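2-hydroxyisobutyryl-CoA synthetase (Aquincola tertiaricarbonis, PDB 6HDY) belongs to the ANL superfamily of AMP-binding enzymes, pairing a large N-terminal domain with a small C-terminal domain across a ligand pocket, in a two-chain assembly. Local coordinates at residues P108-Y113 with T333-I338; I121-G126 with A142-I147; G368-M373 with N380-E385; I402-T405 with A409-E412. All coordinates share one frame; numbering follows the deposited sequence.

Contact 1 of 4, residues P108-Y113 with T333-I338; sequences PPFGDY and TSQPMI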
loop_
_atom_site.group_PDB
_atom_site.type_symbol
_atom_site.label_atom_id
_atom_site.label_comp_id
_atom_site.label_asym_id
_atom_site.label_seq_id
_atom_site.Cartn_x
_atom_site.Cartn_y
_atom_site.Cartn_z
ATOM N N PRO A 108 14.821 1.997 -21.877
ATOM C CA PRO A 108 13.777 2.312 -20.904
ATOM C C PRO A 108 12.390 1.759 -21.237
ATOM O O PRO A 108 12.073 1.576 -22.403
ATOM C CB PRO A 108 13.801 3.843 -20.865
ATOM C CG PRO A 108 14.259 4.255 -22.194
ATOM C CD PRO A 108 15.192 3.192 -22.676
ATOM N N PRO A 109 11.527 1.506 -20.237
ATOM C CA PRO A 109 11.749 1.659 -18.794
ATOM C C PRO A 109 12.333 0.457 -18.050
ATOM O O PRO A 109 12.892 0.650 -16.965
ATOM C CB PRO A 109 10.350 1.996 -18.284
ATOM C CG PRO A 109 9.410 1.273 -19.217
ATOM C CD PRO A 109 10.152 1.048 -20.522
ATOM N N PHE A 110 12.179 -0.772 -18.579
ATOM C CA PHE A 110 12.558 -1.996 -17.851
ATOM C C PHE A 110 13.899 -2.649 -18.212
ATOM O O PHE A 110 14.287 -3.625 -17.564
ATOM C CB PHE A 110 11.430 -3.034 -17.968
ATOM C CG PHE A 110 10.117 -2.467 -17.498
ATOM C CD1 PHE A 110 9.987 -1.932 -16.215
ATOM C CD2 PHE A 110 9.029 -2.380 -18.364
ATOM C CE1 PHE A 110 8.792 -1.335 -15.807
ATOM C CE2 PHE A 110 7.823 -1.807 -17.937
ATOM C CZ PHE A 110 7.708 -1.314 -16.652
ATOM N N GLY A 111 14.603 -2.112 -19.199
ATOM C CA GLY A 111 15.886 -2.676 -19.596
ATOM C C GLY A 111 15.794 -3.750 -20.659
ATOM O O GLY A 111 14.701 -4.203 -21.031
ATOM N N ASP A 112 16.960 -4.189 -21.133
ATOM C CA ASP A 112 16.997 -5.202 -22.168
ATOM C C ASP A 112 16.995 -6.632 -21.617
ATOM O O ASP A 112 17.261 -7.583 -22.358
ATOM C CB ASP A 112 18.131 -4.952 -23.154
ATOM C CG ASP A 112 17.582 -4.687 -24.534
ATOM O OD1 ASP A 112 16.326 -4.643 -24.682
ATOM O OD2 ASP A 112 18.390 -4.550 -25.476
ATOM N N TYR A 113 16.599 -6.780 -20.353
ATOM C CA TYR A 113 16.461 -8.064 -19.687
ATOM C C TYR A 113 14.998 -8.333 -19.296
ATOM O O TYR A 113 14.744 -9.303 -18.589
ATOM C CB TYR A 113 17.416 -8.170 -18.479
ATOM C CG TYR A 113 17.232 -7.068 -17.464
ATOM C CD1 TYR A 113 17.801 -5.811 -17.662
ATOM C CD2 TYR A 113 16.460 -7.265 -16.322
ATOM C CE1 TYR A 113 17.591 -4.773 -16.762
ATOM C CE2 TYR A 113 16.261 -6.237 -15.398
ATOM C CZ TYR A 113 16.806 -4.981 -15.642
ATOM O OH TYR A 113 16.659 -3.953 -14.750
ATOM N N THR A 333 9.771 -15.448 -16.020
ATOM C CA THR A 333 9.891 -15.107 -17.438
ATOM C C THR A 333 10.120 -13.603 -17.646
ATOM O O THR A 333 10.626 -13.212 -18.690
ATOM C CB THR A 333 8.659 -15.600 -18.210
ATOM O OG1 THR A 333 7.481 -15.083 -17.583
ATOM C CG2 THR A 333 8.592 -17.130 -18.313
ATOM N N SER A 334 9.739 -12.756 -16.665
ATOM C CA SER A 334 9.872 -11.284 -16.759
ATOM C C SER A 334 11.036 -10.826 -15.881
ATOM O O SER A 334 11.106 -11.228 -14.711
ATOM C CB SER A 334 8.575 -10.581 -16.346
ATOM O OG SER A 334 8.432 -10.531 -14.931
ATOM N N GLN A 335 11.961 -10.004 -16.448
ATOM C CA GLN A 335 13.181 -9.546 -15.757
ATOM C C GLN A 335 13.892 -10.692 -15.015
ATOM O O GLN A 335 14.181 -10.555 -13.827
ATOM C CB GLN A 335 12.900 -8.334 -14.844
ATOM C CG GLN A 335 12.470 -7.087 -15.657
ATOM C CD GLN A 335 12.290 -5.867 -14.767
ATOM O OE1 GLN A 335 11.647 -5.924 -13.719
ATOM N NE2 GLN A 335 12.837 -4.729 -15.179
ATOM N N PRO A 336 14.145 -11.880 -15.662
ATOM C CA PRO A 336 14.796 -12.969 -14.909
ATOM C C PRO A 336 16.228 -12.598 -14.546
ATOM O O PRO A 336 16.954 -12.032 -15.360
ATOM C CB PRO A 336 14.709 -14.176 -15.853
ATOM C CG PRO A 336 14.637 -13.593 -17.214
ATOM C CD PRO A 336 13.911 -12.270 -17.075
ATOM N N MET A 337 16.593 -12.855 -13.314
ATOM C CA MET A 337 17.927 -12.566 -12.797
ATOM C C MET A 337 18.763 -13.829 -12.838
ATOM O O MET A 337 18.379 -14.842 -12.246
ATOM C CB MET A 337 17.867 -12.041 -11.353
ATOM C CG MET A 337 17.249 -10.668 -11.172
ATOM S SD MET A 337 17.968 -9.260 -12.043
ATOM C CE MET A 337 19.564 -9.569 -12.013
ATOM N N ILE A 338 19.872 -13.789 -13.588
ATOM C CA ILE A 338 20.762 -14.941 -13.725
ATOM C C ILE A 338 22.119 -14.577 -13.157
ATOM O O ILE A 338 22.887 -13.830 -13.766
ATOM C CB ILE A 338 20.828 -15.533 -15.169
ATOM C CG1 ILE A 338 19.412 -15.784 -15.735
ATOM C CG2 ILE A 338 21.660 -16.823 -15.181
ATOM C CD1 ILE A 338 19.359 -15.986 -17.191
#
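Gln335 reaches across to the loop 108-113 and gives its amide N-H to the carbonyl of Phe110, joining two irregular loops of the large domain of an ANL enzyme, one following helix 97-106 and the other linking strands 322-329 and 340-347. The bond from NE2 to Phe110 O measures 3.0 Å and uses a lone pair in the carbonyl plane, with the acceptor only 4° out of the plane of the Gln335 amide. On its way there the side chain, extended beyond CG (chi2 -176°), runs past the ring of Tyr113, where Gln335 NE2 comes within 3.7 Å of CE2. Amide and phenol planes are almost parallel, 3° apart, although the nitrogen approaches the ring obliquely. By contrast, the Phe110 ring stands nearly at right angles to the amide, and it is Phe110 CB that meets NE2, at 3.6 Å.

Beyond this first shell, the rotation of the amide is fixed from strand 136-140: Gly138 N binds OE1 and Ala136 O takes a second bond from NE2, so both polar atoms of the buried group are engaged. Helix 97-106 packs on the Tyr113 side chain through Leu100 and Ser103, while a cis peptide precedes Pro109, which touches Met213 of the second subunit. The Tyr113 carbonyl faces the other loop's backbone, its O lying 3.2 Å from Gln335 CA in a CA-H...O contact and 3.4 Å from Pro336 CD.

Contact 2 of 4, residues I121-G126 with A142-I147; sequences IFHVHG and ADWRAI
Trp144 lays one face of its indole over two aromatic side chains of the strand 121-126, Phe122 beneath the pyrrole end and His123 beneath the benzene end. Phe122 meets it at about a right angle in the run of the side chains, with CE2 3.5 Å from Trp144 CG; the planes are inclined at 56°, so the pair is oblique. His123 lies closer, its ring centroid 4.0 Å from that of the Trp144 six-membered ring and its plane turned by 40°; ND1 comes to 3.2 Å from Trp144 CH2. His125 approaches rim to rim, NE2 at 3.5 Å from the same CH2. Trp144 CG is anti to the backbone N (chi1 -161°), which sends the indole from the helix toward the strand.

Together the four rings form an aromatic cluster. Two neighbouring members, Phe122 and His123, can both point at the helix because a classic beta bulge sets them opposite Ile139 of the antiparallel strand 136-140. The loop joining these strands carries the glycine- and threonine-rich sequence of the family's phosphate-binding P-loop, and part of it is not modelled.

Inside the cluster, His123 ND1 and His125 NE2 share a hydrogen bond of 2.8 Å, which ties the two imidazoles together, with His125 at the edge of the His123 ring. Their other nitrogens are also engaged: His125 ND1 with Ser173 O, and His123 NE2 with Glu186 of the second subunit.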
loop_
_atom_site.group_PDB
_atom_site.type_symbol
_atom_site.label_atom_id
_atom_site.label_comp_id
_atom_site.label_asym_id
_atom_site.label_seq_id
_atom_site.Cartn_x
_atom_site.Cartn_y
_atom_site.Cartn_z
ATOM N N ILE A 121 3.244 -7.205 -18.914
ATOM C CA ILE A 121 3.528 -6.528 -17.629
ATOM C C ILE A 121 2.238 -6.263 -16.840
ATOM O O ILE A 121 1.271 -5.670 -17.354
ATOM C CB ILE A 121 4.428 -5.272 -17.774
ATOM C CG1 ILE A 121 5.808 -5.678 -18.344
ATOM C CG2 ILE A 121 4.612 -4.543 -16.416
ATOM C CD1 ILE A 121 6.298 -4.734 -19.357
ATOM N N PHE A 122 2.233 -6.795 -15.623
ATOM C CA PHE A 122 1.133 -6.771 -14.672
ATOM C C PHE A 122 1.288 -5.690 -13.598
ATOM O O PHE A 122 0.325 -4.998 -13.298
ATOM C CB PHE A 122 1.021 -8.163 -14.011
ATOM C CG PHE A 122 -0.073 -8.378 -12.991
ATOM C CD1 PHE A 122 -1.414 -8.373 -13.370
ATOM C CD2 PHE A 122 0.233 -8.597 -11.660
ATOM C CE1 PHE A 122 -2.426 -8.597 -12.431
ATOM C CE2 PHE A 122 -0.781 -8.817 -10.716
ATOM C CZ PHE A 122 -2.101 -8.862 -11.121
ATOM N N HIS A 123 2.471 -5.597 -12.983
ATOM C CA HIS A 123 2.756 -4.653 -11.903
ATOM C C HIS A 123 4.053 -3.932 -12.134
ATOM O O HIS A 123 5.003 -4.517 -12.662
ATOM C CB HIS A 123 2.862 -5.398 -10.591
ATOM C CG HIS A 123 1.648 -5.360 -9.726
ATOM N ND1 HIS A 123 1.750 -5.154 -8.375
ATOM C CD2 HIS A 123 0.354 -5.586 -10.035
ATOM C CE1 HIS A 123 0.531 -5.296 -7.895
ATOM N NE2 HIS A 123 -0.342 -5.536 -8.862
ATOM N N VAL A 124 4.075 -2.644 -11.755
ATOM C CA VAL A 124 5.240 -1.768 -11.820
ATOM C C VAL A 124 5.631 -1.404 -10.397
ATOM O O VAL A 124 4.814 -0.887 -9.645
ATOM C CB VAL A 124 5.073 -0.525 -12.732
ATOM C CG1 VAL A 124 6.330 0.347 -12.718
ATOM C CG2 VAL A 124 4.716 -0.934 -14.163
ATOM N N HIS A 125 6.864 -1.747 -10.012
ATOM C CA HIS A 125 7.445 -1.444 -8.708
ATOM C C HIS A 125 8.856 -0.978 -8.948
ATOM O O HIS A 125 9.213 -0.694 -10.076
ATOM C CB HIS A 125 7.413 -2.682 -7.803
ATOM C CG HIS A 125 6.032 -3.126 -7.450
ATOM N ND1 HIS A 125 5.325 -2.529 -6.419
ATOM C CD2 HIS A 125 5.268 -4.095 -8.011
ATOM C CE1 HIS A 125 4.149 -3.133 -6.407
ATOM N NE2 HIS A 125 4.080 -4.100 -7.328
ATOM N N GLY A 126 9.662 -0.910 -7.924
ATOM C CA GLY A 126 11.037 -0.485 -8.115
ATOM C C GLY A 126 11.808 -0.240 -6.843
ATOM O O GLY A 126 11.362 -0.614 -5.761
ATOM N N ALA A 142 2.215 -13.906 -15.078
ATOM C CA ALA A 142 2.667 -15.258 -14.754
ATOM C C ALA A 142 3.685 -15.250 -13.647
ATOM O O ALA A 142 3.568 -16.071 -12.736
ATOM C CB ALA A 142 3.196 -15.955 -16.010
ATOM N N ASP A 143 4.616 -14.266 -13.633
ATOM C CA ASP A 143 5.600 -14.142 -12.529
ATOM C C ASP A 143 4.962 -13.779 -11.195
ATOM O O ASP A 143 5.363 -14.317 -10.184
ATOM C CB ASP A 143 6.720 -13.152 -12.863
ATOM C CG ASP A 143 7.719 -13.705 -13.842
ATOM O OD1 ASP A 143 7.525 -14.841 -14.309
ATOM O OD2 ASP A 143 8.688 -13.015 -14.140
ATOM N N TRP A 144 3.963 -12.900 -11.196
ATOM C CA TRP A 144 3.234 -12.496 -9.986
ATOM C C TRP A 144 2.606 -13.760 -9.347
ATOM O O TRP A 144 2.703 -13.965 -8.131
ATOM C CB TRP A 144 2.158 -11.403 -10.325
ATOM C CG TRP A 144 1.728 -10.659 -9.095
ATOM C CD1 TRP A 144 0.747 -11.029 -8.224
ATOM C CD2 TRP A 144 2.427 -9.563 -8.471
ATOM N NE1 TRP A 144 0.739 -10.188 -7.130
ATOM C CE2 TRP A 144 1.750 -9.267 -7.265
ATOM C CE3 TRP A 144 3.556 -8.798 -8.818
ATOM C CZ2 TRP A 144 2.161 -8.228 -6.404
ATOM C CZ3 TRP A 144 3.940 -7.742 -7.984
ATOM C CH2 TRP A 144 3.248 -7.470 -6.793
ATOM N N ARG A 145 1.990 -14.621 -10.191
ATOM C CA ARG A 145 1.440 -15.921 -9.762
ATOM C C ARG A 145 2.555 -16.849 -9.252
ATOM O O ARG A 145 2.390 -17.451 -8.195
ATOM C CB ARG A 145 0.585 -16.602 -10.861
ATOM C CG ARG A 145 -0.712 -15.849 -11.271
ATOM C CD ARG A 145 -1.431 -15.082 -10.151
ATOM N NE ARG A 145 -1.778 -15.894 -8.975
ATOM C CZ ARG A 145 -1.999 -15.393 -7.761
ATOM N NH1 ARG A 145 -1.903 -14.092 -7.549
ATOM N NH2 ARG A 145 -2.329 -16.192 -6.752
ATOM N N ALA A 146 3.707 -16.904 -9.951
ATOM C CA ALA A 146 4.862 -17.712 -9.511
ATOM C C ALA A 146 5.363 -17.235 -8.117
ATOM O O ALA A 146 5.662 -18.061 -7.256
ATOM C CB ALA A 146 5.990 -17.644 -10.539
ATOM N N ILE A 147 5.377 -15.916 -7.888
ATOM C CA ILE A 147 5.785 -15.302 -6.610
ATOM C C ILE A 147 4.767 -15.625 -5.486
ATOM O O ILE A 147 5.175 -15.990 -4.384
ATOM C CB ILE A 147 5.987 -13.752 -6.779
ATOM C CG1 ILE A 147 7.159 -13.446 -7.740
ATOM C CG2 ILE A 147 6.177 -13.063 -5.392
ATOM C CD1 ILE A 147 7.241 -11.984 -8.306
#

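Contact 3 of 4, residues G368-M373 with N380-E385; sequences GRIDDM and NIYPSE. With 8LQ ([[(2~{R},3~{S},4~{R},5~{R})-5-(6-aminopurin-9-yl)-3,4-bis(oxidanyl)oxolan-2-yl]methoxy-oxidanyl-phosphoryl] (3~{S})-3-oxidanylbutanoate), chain C.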
loop_
_atom_site.group_PDB
_atom_site.type_symbol
_atom_site.label_atom_id
_atom_site.label_comp_id
_atom_site.label_asym_id
_atom_site.label_seq_id
_atom_site.Cartn_x
_atom_site.Cartn_y
_atom_site.Cartn_z
ATOM N N GLY A 368 24.984 -8.480 6.579
ATOM C CA GLY A 368 24.839 -7.133 6.044
ATOM C C GLY A 368 25.437 -7.009 4.664
ATOM O O GLY A 368 25.899 -8.000 4.101
ATOM N N ARG A 369 25.412 -5.790 4.118
ATOM C CA ARG A 369 25.959 -5.426 2.807
ATOM C C ARG A 369 27.458 -5.212 2.992
ATOM O O ARG A 369 27.862 -4.500 3.916
ATOM C CB ARG A 369 25.273 -4.139 2.302
ATOM C CG ARG A 369 25.407 -3.887 0.812
ATOM C CD ARG A 369 24.138 -3.296 0.228
ATOM N NE ARG A 369 23.465 -4.240 -0.671
ATOM C CZ ARG A 369 22.208 -4.109 -1.087
ATOM N NH1 ARG A 369 21.471 -3.077 -0.684
ATOM N NH2 ARG A 369 21.672 -5.014 -1.900
ATOM N N ILE A 370 28.290 -5.854 2.153
ATOM C CA ILE A 370 29.746 -5.727 2.235
ATOM C C ILE A 370 30.183 -4.241 2.245
ATOM O O ILE A 370 31.109 -3.896 2.977
ATOM C CB ILE A 370 30.464 -6.578 1.156
ATOM C CG1 ILE A 370 30.229 -8.085 1.405
ATOM C CG2 ILE A 370 31.987 -6.257 1.082
ATOM C CD1 ILE A 370 30.570 -8.981 0.248
ATOM N N ASP A 371 29.462 -3.362 1.508
ATOM C CA ASP A 371 29.764 -1.925 1.422
ATOM C C ASP A 371 29.461 -1.152 2.712
ATOM O O ASP A 371 30.019 -0.071 2.935
ATOM C CB ASP A 371 29.075 -1.280 0.203
ATOM C CG ASP A 371 29.907 -1.393 -1.052
ATOM O OD1 ASP A 371 31.042 -0.865 -1.062
ATOM O OD2 ASP A 371 29.432 -2.015 -2.024
ATOM N N ASP A 372 28.592 -1.702 3.557
ATOM C CA ASP A 372 28.231 -1.075 4.823
ATOM C C ASP A 372 29.333 -1.218 5.878
ATOM O O ASP A 372 29.396 -0.408 6.817
ATOM C CB ASP A 372 26.891 -1.613 5.341
ATOM C CG ASP A 372 25.696 -1.129 4.540
ATOM O OD1 ASP A 372 25.878 -0.226 3.676
ATOM O OD2 ASP A 372 24.575 -1.649 4.772
ATOM N N MET A 373 30.173 -2.259 5.725
ATOM C CA MET A 373 31.289 -2.548 6.607
ATOM C C MET A 373 32.282 -1.355 6.641
ATOM O O MET A 373 32.539 -0.725 5.610
ATOM C CB MET A 373 31.995 -3.846 6.155
ATOM C CG MET A 373 33.182 -4.241 7.035
ATOM S SD MET A 373 34.780 -4.404 6.182
ATOM C CE MET A 373 35.217 -2.744 5.940
ATOM N N ASN A 380 37.757 -5.246 10.774
ATOM C CA ASN A 380 36.556 -5.169 9.932
ATOM C C ASN A 380 35.281 -5.327 10.748
ATOM O O ASN A 380 35.087 -6.358 11.408
ATOM C CB ASN A 380 36.621 -6.200 8.801
ATOM C CG ASN A 380 37.656 -5.894 7.739
ATOM O OD1 ASN A 380 38.305 -4.832 7.730
ATOM N ND2 ASN A 380 37.821 -6.821 6.804
ATOM N N ILE A 381 34.418 -4.296 10.725
ATOM C CA ILE A 381 33.189 -4.290 11.520
ATOM C C ILE A 381 31.944 -4.062 10.669
ATOM O O ILE A 381 31.899 -3.119 9.877
ATOM C CB ILE A 381 33.272 -3.249 12.697
ATOM C CG1 ILE A 381 34.560 -3.396 13.536
ATOM C CG2 ILE A 381 32.020 -3.292 13.595
ATOM C CD1 ILE A 381 35.101 -2.103 14.000
ATOM N N TYR A 382 30.906 -4.899 10.896
ATOM C CA TYR A 382 29.591 -4.769 10.286
ATOM C C TYR A 382 28.665 -4.080 11.291
ATOM O O TYR A 382 28.724 -4.422 12.470
ATOM C CB TYR A 382 29.043 -6.140 9.856
ATOM C CG TYR A 382 29.535 -6.538 8.484
ATOM C CD1 TYR A 382 30.786 -7.125 8.314
ATOM C CD2 TYR A 382 28.789 -6.250 7.343
ATOM C CE1 TYR A 382 31.266 -7.459 7.047
ATOM C CE2 TYR A 382 29.252 -6.591 6.069
ATOM C CZ TYR A 382 30.493 -7.196 5.926
ATOM O OH TYR A 382 30.976 -7.519 4.681
ATOM N N PRO A 383 27.825 -3.099 10.874
ATOM C CA PRO A 383 26.926 -2.432 11.839
ATOM C C PRO A 383 26.065 -3.367 12.690
ATOM O O PRO A 383 25.761 -3.041 13.849
ATOM C CB PRO A 383 26.070 -1.525 10.948
ATOM C CG PRO A 383 26.930 -1.256 9.764
ATOM C CD PRO A 383 27.651 -2.540 9.517
ATOM N N SER A 384 25.709 -4.546 12.133
ATOM C CA SER A 384 24.899 -5.563 12.804
ATOM C C SER A 384 25.590 -6.174 14.034
ATOM O O SER A 384 24.895 -6.681 14.927
ATOM C CB SER A 384 24.455 -6.651 11.829
ATOM O OG SER A 384 25.573 -7.376 11.345
ATOM N N GLU A 385 26.943 -6.147 14.073
ATOM C CA GLU A 385 27.732 -6.687 15.201
ATOM C C GLU A 385 27.580 -5.780 16.434
ATOM O O GLU A 385 27.453 -6.278 17.549
ATOM C CB GLU A 385 29.205 -6.857 14.818
ATOM C CG GLU A 385 29.455 -7.889 13.721
ATOM C CD GLU A 385 30.859 -7.893 13.136
ATOM O OE1 GLU A 385 31.404 -6.797 12.882
ATOM O OE2 GLU A 385 31.402 -8.997 12.900
HETATM N N9 8LQ C . 18.254 -7.698 3.449
HETATM C C8 8LQ C . 17.030 -8.050 3.024
HETATM N N7 8LQ C . 16.584 -9.045 3.784
HETATM C C5 8LQ C . 17.545 -9.337 4.676
HETATM C C6 8LQ C . 17.620 -10.206 5.708
HETATM N N6 8LQ C . 16.598 -11.020 5.921
HETATM N N1 8LQ C . 18.713 -10.287 6.491
HETATM C C2 8LQ C . 19.799 -9.434 6.279
HETATM N N3 8LQ C . 19.672 -8.500 5.262
HETATM C C4 8LQ C . 18.575 -8.491 4.468
HETATM C CAA 8LQ C . 12.034 -7.086 -0.776
HETATM C CAZ 8LQ C . 12.619 -7.782 0.482
HETATM O OAE 8LQ C . 12.134 -7.138 1.656
HETATM C CAL 8LQ C . 14.160 -7.753 0.509
HETATM C CAS 8LQ C . 14.680 -6.314 0.396
HETATM O OAC 8LQ C . 14.666 -5.578 1.378
HETATM O OAQ 8LQ C . 15.062 -5.923 -0.874
HETATM P PBC 8LQ C . 15.894 -4.586 -1.159
HETATM O OAH 8LQ C . 14.921 -3.410 -0.722
HETATM O OAD 8LQ C . 16.346 -4.466 -2.557
HETATM O "O5'" 8LQ C . 17.142 -4.692 -0.197
HETATM C "C5'" 8LQ C . 17.922 -5.882 -0.288
HETATM C "C4'" 8LQ C . 19.042 -5.829 0.719
HETATM O "O4'" 8LQ C . 18.482 -5.709 2.054
HETATM C "C3'" 8LQ C . 19.713 -7.135 0.689
HETATM O "O3'" 8LQ C . 20.731 -7.156 -0.351
HETATM C "C2'" 8LQ C . 20.308 -7.187 2.098
HETATM O "O2'" 8LQ C . 21.486 -6.295 2.224
HETATM C "C1'" 8LQ C . 19.164 -6.632 2.915
#
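Tyr382 presents one ring face to Met373, whose CB lies 3.8 Å from the centroid and only 14° off the ring normal, a CH-pi contact. At the rim, close to the ring plane, sits Ile370 CA, 3.3 Å from Tyr382 OH, and the Ile370 side chain runs alongside the phenol, pointing the same way. Arg369 O comes in obliquely, 3.3 Å from Tyr382 CE2. The second flat group, the Arg369 guanidinium, turns away from this packing to the ligand 8LQ: the ribose hydroxyls lie over one face, O2' above its centre and O3' toward NH2, 2.8 Å away.

Met373 CG stands anti to the backbone N (chi1 -179°), and bends further out carry the sulfur off the ring normal. SD thus makes an oblique Met-aromatic contact while resting 3.6 Å from Asn380 CG. Asn380 OD1 is hydrogen-bonded to Thr375 OG1.

The sequence fits the A8 motif, the hinge region between the two domains in ANL enzymes. Tyr382 N-H bonds Glu385 OE1 at 2.8 Å, from above the carboxylate plane, while Glu385 N bonds Tyr382 O.

Arg369 lies on strand 366-369, an outermost strand of its sheet, whose neighbour 340-347 sends Leu345 against both Ile370 and Tyr382. Strand 374-376 pairs antiparallel with 379-381, a hairpin that brings the chain back to Asn380 and on into helix 383-391, and helix 428-446 covers Ile381 through Leu446.

Contact 4 of 4, residues I402-T405 with A409-E412; sequences IVIT and AMDE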
loop_
_atom_site.group_PDB
_atom_site.type_symbol
_atom_site.label_atom_id
_atom_site.label_comp_id
_atom_site.label_asym_id
_atom_site.label_seq_id
_atom_site.Cartn_x
_atom_site.Cartn_y
_atom_site.Cartn_z
ATOM N N ILE A 402 26.020 4.908 14.895
ATOM C CA ILE A 402 27.452 4.684 14.712
ATOM C C ILE A 402 27.907 5.884 13.873
ATOM O O ILE A 402 27.285 6.169 12.847
ATOM C CB ILE A 402 27.764 3.329 14.029
ATOM C CG1 ILE A 402 27.028 2.159 14.713
ATOM C CG2 ILE A 402 29.264 3.083 13.950
ATOM C CD1 ILE A 402 26.788 0.970 13.792
ATOM N N VAL A 403 28.890 6.660 14.376
ATOM C CA VAL A 403 29.406 7.850 13.691
ATOM C C VAL A 403 30.811 7.535 13.157
ATOM O O VAL A 403 31.727 7.230 13.929
ATOM C CB VAL A 403 29.317 9.168 14.521
ATOM C CG1 VAL A 403 29.914 10.342 13.761
ATOM C CG2 VAL A 403 27.870 9.481 14.912
ATOM N N ILE A 404 30.941 7.519 11.819
ATOM C CA ILE A 404 32.190 7.157 11.137
ATOM C C ILE A 404 32.634 8.177 10.096
ATOM O O ILE A 404 31.922 9.133 9.780
ATOM C CB ILE A 404 32.122 5.717 10.493
ATOM C CG1 ILE A 404 31.266 5.704 9.182
ATOM C CG2 ILE A 404 31.687 4.624 11.495
ATOM C CD1 ILE A 404 31.478 4.488 8.237
ATOM N N THR A 405 33.825 7.932 9.551
ATOM C CA THR A 405 34.384 8.637 8.410
ATOM C C THR A 405 35.055 7.625 7.486
ATOM O O THR A 405 35.853 6.804 7.947
ATOM C CB THR A 405 35.253 9.851 8.799
ATOM O OG1 THR A 405 35.520 10.565 7.597
ATOM C CG2 THR A 405 36.580 9.472 9.501
ATOM N N ALA A 409 41.451 7.344 8.120
ATOM C CA ALA A 409 41.496 6.137 8.956
ATOM C C ALA A 409 40.984 6.407 10.380
ATOM O O ALA A 409 41.274 7.466 10.951
ATOM C CB ALA A 409 42.901 5.561 8.992
ATOM N N MET A 410 40.184 5.467 10.932
ATOM C CA MET A 410 39.627 5.610 12.274
ATOM C C MET A 410 40.381 4.800 13.310
ATOM O O MET A 410 40.616 3.602 13.114
ATOM C CB MET A 410 38.148 5.242 12.304
ATOM C CG MET A 410 37.270 6.230 11.590
ATOM S SD MET A 410 35.570 5.649 11.540
ATOM C CE MET A 410 35.720 4.260 10.432
ATOM N N ASP A 411 40.746 5.465 14.426
ATOM C CA ASP A 411 41.462 4.850 15.543
ATOM C C ASP A 411 40.487 4.244 16.563
ATOM O O ASP A 411 40.795 3.218 17.186
ATOM C CB ASP A 411 42.388 5.873 16.213
ATOM C CG ASP A 411 43.586 6.274 15.360
ATOM O OD1 ASP A 411 44.235 5.370 14.781
ATOM O OD2 ASP A 411 43.904 7.486 15.310
ATOM N N GLU A 412 39.308 4.884 16.725
ATOM C CA GLU A 412 38.279 4.452 17.675
ATOM C C GLU A 412 36.888 4.462 17.042
ATOM O O GLU A 412 36.651 5.131 16.034
ATOM C CB GLU A 412 38.262 5.331 18.960
ATOM C CG GLU A 412 39.603 5.903 19.424
ATOM C CD GLU A 412 39.674 7.419 19.405
ATOM O OE1 GLU A 412 39.619 8.015 18.303
ATOM O OE2 GLU A 412 39.763 8.014 20.505
#
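Met410 extends its thioether across the long connection of a beta hairpin onto Ile404 and Thr405, just where strand 399-403 of the small C-terminal domain gives way to the loop that returns as strand 413-419. Polar contact is limited to a weak hydrogen bond in which Thr405 N approaches Met410 SD at 3.5 Å; at 165° it is nearly straight, but sulfur is a soft acceptor.

Apolar contacts carry the rest. Ile404 CB packs against the sulfur at 3.6 Å, and the branch CG2 touches more loosely. One step along the chain, Thr405 CG2 lies 3.9 Å from Met410 CG. Sulfur therefore sits over the junction of two residues, with a backbone N-H on one and a methine on the other.

Backbone bonds hold both sides: Val403 with Leu414 and Ile404 with Ile471 on neighbouring strands, and Met410 with Arg377 in the turn after strand 374-376. Phe477 of helix 474-486 packs on both Thr405 and Met410, while Ile376 reaches Met410 from strand 374-376.

The Met410 chain is extended through chi2 and then bends at chi3 (-69°), bringing the terminal CE to 3.6 Å from Thr405 O.

Followed from the N terminus, the chain first enters contact 1, whose loop of more than 200 residues closes only at 333-338. Contact 2 is nested inside that loop and joins a strand to the helix that follows its hairpin partner. The two touch directly: Asp143 receives probable hydrogen bonds from Thr333 N and Ser334 OG, and Phe110 packs on Ile121 and Val124. Contacts 3 and 4 then follow in series as short local closures, their centres about 13 Å apart, and meet where Pro383 packs on Ile402. Contacts 1 and 2 thus belong to the large domain, contact 3 to the interdomain hinge region, and contact 4 to the small domain.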